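Local coordinates for protein geranyltranstransferase (Campylobacter jejuni, PDB 3NPK) that probably catalyses the condensation of geranyl diphosphate with isopentenyl diphosphate to give farnesyl diphosphate and pyrophosphate, at residues A[178-183]-A[199-204]. Residues are numbered along the deposited sequence; the frame is centred on the assembly and turned at random.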
loop_
_atom_site.group_PDB
_atom_site.type_symbol
_atom_site.label_atom_id
_atom_site.label_comp_id
_atom_site.label_asym_id
_atom_site.label_seq_id
_atom_site.Cartn_x
_atom_site.Cartn_y
_atom_site.Cartn_z
ATOM N N LEU A 178 -13.591 4.069 -4.622
ATOM C CA LEU A 178 -12.477 3.976 -5.568
ATOM C C LEU A 178 -12.879 4.449 -6.978
ATOM O O LEU A 178 -12.070 5.052 -7.693
ATOM C CB LEU A 178 -11.904 2.552 -5.609
ATOM C CG LEU A 178 -10.568 2.436 -6.365
ATOM C CD1 LEU A 178 -9.492 3.284 -5.731
ATOM C CD2 LEU A 178 -10.113 0.987 -6.450
ATOM N N ILE A 179 -14.129 4.190 -7.375
ATOM C CA ILE A 179 -14.667 4.714 -8.637
ATOM C C ILE A 179 -14.737 6.248 -8.604
ATOM O O ILE A 179 -14.290 6.932 -9.540
ATOM C CB ILE A 179 -16.046 4.081 -8.955
ATOM C CG1 ILE A 179 -15.850 2.600 -9.306
ATOM C CG2 ILE A 179 -16.748 4.810 -10.089
ATOM C CD1 ILE A 179 -17.103 1.767 -9.262
ATOM N N ALA A 180 -15.268 6.790 -7.517
ATOM C CA ALA A 180 -15.279 8.244 -7.312
ATOM C C ALA A 180 -13.856 8.816 -7.322
ATOM O O ALA A 180 -13.589 9.887 -7.897
ATOM C CB ALA A 180 -15.984 8.583 -5.989
ATOM N N ALA A 181 -12.931 8.104 -6.689
ATOM C CA ALA A 181 -11.538 8.555 -6.660
ATOM C C ALA A 181 -10.939 8.631 -8.065
ATOM O O ALA A 181 -10.186 9.543 -8.367
ATOM C CB ALA A 181 -10.691 7.632 -5.778
ATOM N N ALA A 182 -11.266 7.670 -8.926
ATOM C CA ALA A 182 -10.724 7.691 -10.277
ATOM C C ALA A 182 -11.126 8.975 -10.989
ATOM O O ALA A 182 -10.300 9.637 -11.628
ATOM C CB ALA A 182 -11.214 6.487 -11.052
ATOM N N LEU A 183 -12.406 9.326 -10.888
ATOM C CA LEU A 183 -12.903 10.566 -11.490
ATOM C C LEU A 183 -12.251 11.792 -10.846
ATOM O O LEU A 183 -11.785 12.688 -11.558
ATOM C CB LEU A 183 -14.423 10.649 -11.360
ATOM C CG LEU A 183 -15.157 9.667 -12.268
ATOM C CD1 LEU A 183 -16.615 9.455 -11.821
ATOM C CD2 LEU A 183 -15.095 10.126 -13.740
ATOM N N GLN A 199 -18.287 17.689 -7.211
ATOM C CA GLN A 199 -19.497 17.214 -7.888
ATOM C C GLN A 199 -19.221 15.924 -8.642
ATOM O O GLN A 199 -20.048 15.007 -8.658
ATOM C CB GLN A 199 -20.057 18.283 -8.835
ATOM C CG GLN A 199 -20.614 19.469 -8.067
ATOM C CD GLN A 199 -21.250 20.516 -8.952
ATOM O OE1 GLN A 199 -21.964 21.393 -8.463
ATOM N NE2 GLN A 199 -20.985 20.444 -10.255
ATOM N N ILE A 200 -18.054 15.857 -9.271
ATOM C CA ILE A 200 -17.696 14.686 -10.069
ATOM C C ILE A 200 -17.399 13.474 -9.164
ATOM O O ILE A 200 -17.778 12.348 -9.481
ATOM C CB ILE A 200 -16.542 15.057 -11.038
ATOM C CG1 ILE A 200 -17.084 15.939 -12.170
ATOM C CG2 ILE A 200 -15.870 13.841 -11.604
ATOM C CD1 ILE A 200 -16.004 16.740 -12.920
ATOM N N TYR A 201 -16.763 13.703 -8.019
ATOM C CA TYR A 201 -16.592 12.634 -7.032
ATOM C C TYR A 201 -17.955 12.076 -6.606
ATOM O O TYR A 201 -18.158 10.864 -6.556
ATOM C CB TYR A 201 -15.815 13.156 -5.830
ATOM C CG TYR A 201 -15.531 12.130 -4.756
ATOM C CD1 TYR A 201 -14.365 11.370 -4.774
ATOM C CD2 TYR A 201 -16.427 11.930 -3.715
ATOM C CE1 TYR A 201 -14.095 10.445 -3.767
ATOM C CE2 TYR A 201 -16.171 11.006 -2.710
ATOM C CZ TYR A 201 -15.007 10.264 -2.744
ATOM O OH TYR A 201 -14.743 9.353 -1.753
ATOM N N LYS A 202 -18.902 12.965 -6.325
ATOM C CA LYS A 202 -20.238 12.529 -5.920
ATOM C C LYS A 202 -20.947 11.740 -7.017
ATOM O O LYS A 202 -21.674 10.785 -6.734
ATOM C CB LYS A 202 -21.075 13.724 -5.481
ATOM C CG LYS A 202 -20.612 14.305 -4.173
ATOM C CD LYS A 202 -21.520 15.443 -3.749
ATOM C CE LYS A 202 -21.209 15.906 -2.331
ATOM N NZ LYS A 202 -22.405 16.508 -1.665
ATOM N N LEU A 203 -20.713 12.101 -8.274
ATOM C CA LEU A 203 -21.261 11.320 -9.382
ATOM C C LEU A 203 -20.659 9.914 -9.390
ATOM O O LEU A 203 -21.377 8.926 -9.578
ATOM C CB LEU A 203 -21.008 12.024 -10.711
ATOM C CG LEU A 203 -21.287 11.216 -11.980
ATOM C CD1 LEU A 203 -22.775 10.865 -12.096
ATOM C CD2 LEU A 203 -20.829 11.997 -13.227
ATOM N N GLY A 204 -19.352 9.815 -9.163
ATOM C CA GLY A 204 -18.724 8.501 -9.039
ATOM C C GLY A 204 -19.347 7.638 -7.946
ATOM O O GLY A 204 -19.556 6.436 -8.140
#
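The phenol oxygen of Y201 is gripped by one identified hydrogen bond, to OD1 of N141 on helix 128-142, which ties the tip of the ring to a third helix. With CG anti to the backbone N (chi1 -178°) and the ring plane turned roughly perpendicular to the CA-CB-CG plane, one aromatic face is laid over A180. The A180 methyl sits 3.5 Å from the ring centroid and 16° off the ring normal, the geometry of a CH-pi contact, displaced toward the CD1-CE1 rim. The same CB lies 3.2 Å from the backbone O of Y201, so this methyl is closely held between ring and carbonyl.

One turn further along helix 199-204, G204 has no side chain and its backbone meets A180 directly, CA to CA at 3.9 Å. This fits the 7.4 Å axis separation of the antiparallel segments, whose N-to-C directions differ by 147°. L183, its CG anti to the carbonyl carbon, packs against the same partner helix one turn on from A180: CD1 reaches G204 CA at 3.6 Å, while CB meets the CG2 branch of I200 at 3.5 Å. The L183 side chain also touches L46 and V50 of helix 42-54.

Across the two segments the chemistry is apolar and CH-pi, consistent with close helix pairing in the all-helical prenyl synthase fold: A180 and G204 fit closely, flanked by the larger L183, I200 and Y201, and the phenol hydroxyl, the polar end among the side chains that touch, is satisfied by N141.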